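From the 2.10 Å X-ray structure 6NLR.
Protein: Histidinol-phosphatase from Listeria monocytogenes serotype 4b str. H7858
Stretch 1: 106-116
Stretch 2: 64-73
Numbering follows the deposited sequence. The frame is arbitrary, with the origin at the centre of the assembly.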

# COMPACT_ATOMS: atom_id res chain seq x y z
N ASP A 106 -18.31 -6.24 1.09
CA ASP A 106 -18.77 -7.49 1.76
C ASP A 106 -17.62 -8.05 2.60
O ASP A 106 -17.87 -8.48 3.72
CB ASP A 106 -19.27 -8.51 0.75
CG ASP A 106 -20.59 -8.13 0.09
OD1 ASP A 106 -21.21 -7.12 0.51
OD2 ASP A 106 -20.99 -8.84 -0.87
N PHE A 107 -16.39 -8.02 2.08
CA PHE A 107 -15.21 -8.55 2.80
C PHE A 107 -15.00 -7.72 4.08
O PHE A 107 -14.83 -8.29 5.18
CB PHE A 107 -13.97 -8.55 1.90
CG PHE A 107 -12.71 -8.89 2.66
CD1 PHE A 107 -12.32 -10.21 2.84
CD2 PHE A 107 -11.94 -7.90 3.24
CE1 PHE A 107 -11.19 -10.52 3.57
CE2 PHE A 107 -10.80 -8.21 3.95
CZ PHE A 107 -10.44 -9.52 4.13
N LEU A 108 -15.01 -6.39 3.94
CA LEU A 108 -14.76 -5.48 5.09
C LEU A 108 -15.90 -5.60 6.11
O LEU A 108 -15.59 -5.61 7.31
CB LEU A 108 -14.62 -4.06 4.55
CG LEU A 108 -13.33 -3.79 3.79
CD1 LEU A 108 -13.38 -2.42 3.11
CD2 LEU A 108 -12.15 -3.85 4.73
N ASN A 109 -17.16 -5.69 5.67
CA ASN A 109 -18.29 -5.88 6.61
C ASN A 109 -18.12 -7.21 7.36
O ASN A 109 -18.45 -7.25 8.55
CB ASN A 109 -19.66 -5.78 5.94
CG ASN A 109 -20.02 -4.36 5.52
OD1 ASN A 109 -20.90 -4.18 4.69
ND2 ASN A 109 -19.38 -3.34 6.09
N GLU A 110 -17.61 -8.27 6.72
CA GLU A 110 -17.47 -9.58 7.41
C GLU A 110 -16.27 -9.56 8.37
O GLU A 110 -16.43 -9.97 9.51
CB GLU A 110 -17.36 -10.74 6.42
CG GLU A 110 -17.19 -12.07 7.12
CD GLU A 110 -17.45 -13.32 6.28
OE1 GLU A 110 -17.55 -13.18 5.04
OE2 GLU A 110 -17.55 -14.42 6.87
N TYR A 111 -15.08 -9.14 7.93
CA TYR A 111 -13.82 -9.32 8.70
C TYR A 111 -13.39 -8.03 9.41
O TYR A 111 -12.59 -8.11 10.36
CB TYR A 111 -12.72 -9.85 7.78
CG TYR A 111 -13.04 -11.23 7.26
CD1 TYR A 111 -12.90 -12.35 8.07
CD2 TYR A 111 -13.55 -11.41 5.99
CE1 TYR A 111 -13.23 -13.61 7.62
CE2 TYR A 111 -13.90 -12.66 5.52
CZ TYR A 111 -13.73 -13.77 6.34
OH TYR A 111 -14.07 -14.99 5.84
N GLY A 112 -13.95 -6.89 9.02
CA GLY A 112 -13.63 -5.58 9.62
C GLY A 112 -13.66 -5.62 11.15
O GLY A 112 -12.78 -5.06 11.78
N PRO A 113 -14.68 -6.23 11.79
CA PRO A 113 -14.76 -6.27 13.25
C PRO A 113 -13.56 -6.95 13.93
O PRO A 113 -13.38 -6.73 15.10
CB PRO A 113 -16.07 -7.05 13.52
CG PRO A 113 -16.90 -6.76 12.30
CD PRO A 113 -15.88 -6.82 11.18
N GLN A 114 -12.78 -7.76 13.21
CA GLN A 114 -11.60 -8.47 13.79
C GLN A 114 -10.33 -7.62 13.66
O GLN A 114 -9.27 -8.11 14.04
CB GLN A 114 -11.43 -9.83 13.11
CG GLN A 114 -12.47 -10.85 13.56
CD GLN A 114 -12.27 -12.14 12.81
OE1 GLN A 114 -11.39 -12.94 13.15
NE2 GLN A 114 -13.06 -12.33 11.76
N THR A 115 -10.43 -6.39 13.15
CA THR A 115 -9.27 -5.54 12.80
C THR A 115 -9.30 -4.26 13.62
O THR A 115 -10.36 -3.89 14.08
CB THR A 115 -9.25 -5.20 11.30
OG1 THR A 115 -10.33 -4.31 11.02
CG2 THR A 115 -9.36 -6.43 10.44
N ASP A 116 -8.16 -3.59 13.65
CA ASP A 116 -7.77 -2.46 14.52
C ASP A 116 -7.04 -1.39 13.70
O ASP A 116 -6.70 -0.35 14.25
CB ASP A 116 -6.75 -3.07 15.48
CG ASP A 116 -6.60 -2.32 16.77
OD1 ASP A 116 -7.33 -1.34 16.92
OD2 ASP A 116 -5.75 -2.74 17.59
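Stretch 2 (64-73) AMSDLPYYFK

Stretch 2 lies on stretch 1 through a small, largely apolar contact of aromatic and aliphatic side chains, without a hydrogen bond between the two segments. Its chain passes through A64 and then M65 to D67, which have helical phi/psi without the regular bonds and lead into the helix of L68 to K73, which continues beyond the stretch. Hydrogen bonds from D67 N to A64 O (2.9 Å) and from A64 N to D67 OD2 (3.1 Å) hold this beginning.

Helix 68-73 runs in broadly the same direction as helix 106-111, with a signed crossing angle of -48°. The axes come no closer than 14.2 Å, and side chains bridge the gap between the backbones. The register advances along both chains together: by CA position, M65 pairs with F107, L68 with Y111 and F72 with Q114, with CA-CA separations falling from 9.9 Å to 9.0 Å and 7.8 Å.

M65, a selenomethionine in all-m conformation, points its CA-to-CB bond sideways, but the end of its side chain reaches stretch 1. Its SE lies at the edge of the F107 ring, 4.1 Å from F107 CD1, while its CE approaches Y111 OH to 3.2 Å. The CA-to-CB bond of L68 points toward stretch 1, and its CD1 packs over one face of the Y111 ring, 3.7 Å from the centroid in a CH-pi contact; the same methyl carbon lies 3.8 Å from F107 CE1, at that ring's edge. F72, one helical turn later, has the largest area covered. Q114 lies over one face of its ring, with Q114 CB 3.9 Å from the centroid and Q114 OE1 3.4 Å from F72 CD2. T115 CG2 meets the ring edge, 4.2 Å from F72 CZ, and Y111 CD1 lies 4.1 Å from F72 CE2.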

# COMPACT_ATOMS: atom_id res chain seq x y z
N ALA A 64 -5.19 -16.95 0.60
CA ALA A 64 -6.54 -17.41 0.28
C ALA A 64 -7.48 -17.09 1.44
O ALA A 64 -7.06 -16.93 2.57
CB ALA A 64 -6.51 -18.90 0.02
N MSE A 65 -8.78 -17.04 1.12
CA MSE A 65 -9.83 -16.86 2.12
C MSE A 65 -9.68 -17.88 3.25
O MSE A 65 -9.82 -17.54 4.41
CB MSE A 65 -11.21 -16.97 1.45
CG MSE A 65 -11.57 -15.78 0.58
SE MSE A 65 -11.94 -14.11 1.60
CE MSE A 65 -13.45 -14.72 2.71
N SER A 66 -9.35 -19.13 2.91
CA SER A 66 -9.27 -20.19 3.90
C SER A 66 -8.10 -19.95 4.88
O SER A 66 -8.11 -20.56 5.95
CB SER A 66 -9.16 -21.53 3.24
OG SER A 66 -8.02 -21.57 2.41
N ASP A 67 -7.12 -19.11 4.54
CA ASP A 67 -5.99 -18.81 5.47
C ASP A 67 -6.41 -17.81 6.55
O ASP A 67 -5.67 -17.71 7.54
CB ASP A 67 -4.78 -18.24 4.73
CG ASP A 67 -4.12 -19.23 3.79
OD1 ASP A 67 -3.92 -20.37 4.21
OD2 ASP A 67 -3.84 -18.85 2.62
N LEU A 68 -7.51 -17.07 6.37
CA LEU A 68 -7.87 -15.95 7.27
C LEU A 68 -7.95 -16.39 8.73
O LEU A 68 -7.38 -15.72 9.58
CB LEU A 68 -9.18 -15.28 6.82
CG LEU A 68 -9.06 -14.41 5.58
CD1 LEU A 68 -10.43 -13.92 5.12
CD2 LEU A 68 -8.13 -13.24 5.83
N PRO A 69 -8.66 -17.48 9.11
CA PRO A 69 -8.70 -17.89 10.51
C PRO A 69 -7.29 -18.11 11.12
O PRO A 69 -7.06 -17.70 12.26
CB PRO A 69 -9.47 -19.22 10.49
CG PRO A 69 -10.29 -19.18 9.20
CD PRO A 69 -9.46 -18.35 8.24
N TYR A 70 -6.38 -18.69 10.35
CA TYR A 70 -4.98 -18.99 10.77
C TYR A 70 -4.21 -17.67 10.90
O TYR A 70 -3.45 -17.51 11.88
CB TYR A 70 -4.34 -19.98 9.80
CG TYR A 70 -5.06 -21.32 9.72
CD1 TYR A 70 -4.93 -22.26 10.73
CD2 TYR A 70 -5.90 -21.61 8.66
CE1 TYR A 70 -5.62 -23.46 10.69
CE2 TYR A 70 -6.57 -22.83 8.58
CZ TYR A 70 -6.43 -23.75 9.60
OH TYR A 70 -7.08 -24.96 9.54
N TYR A 71 -4.45 -16.73 9.99
CA TYR A 71 -3.84 -15.38 10.03
C TYR A 71 -4.23 -14.67 11.33
O TYR A 71 -3.32 -14.23 12.06
CB TYR A 71 -4.26 -14.55 8.82
CG TYR A 71 -3.89 -13.09 8.91
CD1 TYR A 71 -2.57 -12.70 8.83
CD2 TYR A 71 -4.85 -12.11 9.06
CE1 TYR A 71 -2.21 -11.36 8.90
CE2 TYR A 71 -4.52 -10.77 9.12
CZ TYR A 71 -3.19 -10.39 9.03
OH TYR A 71 -2.83 -9.07 9.05
N PHE A 72 -5.53 -14.58 11.61
CA PHE A 72 -6.04 -13.91 12.83
C PHE A 72 -5.51 -14.61 14.08
O PHE A 72 -5.10 -13.93 15.02
CB PHE A 72 -7.56 -13.81 12.84
CG PHE A 72 -8.06 -12.69 11.97
CD1 PHE A 72 -7.67 -11.39 12.23
CD2 PHE A 72 -8.89 -12.93 10.89
CE1 PHE A 72 -8.14 -10.34 11.46
CE2 PHE A 72 -9.35 -11.89 10.11
CZ PHE A 72 -8.98 -10.60 10.40
N LYS A 73 -5.51 -15.94 14.10
CA LYS A 73 -5.02 -16.68 15.28
C LYS A 73 -3.55 -16.32 15.54
O LYS A 73 -3.22 -15.99 16.68
CB LYS A 73 -5.21 -18.18 15.07
CG LYS A 73 -4.66 -19.04 16.19
CD LYS A 73 -4.73 -20.50 15.89
CE LYS A 73 -4.17 -21.34 17.01
NZ LYS A 73 -3.76 -22.66 16.50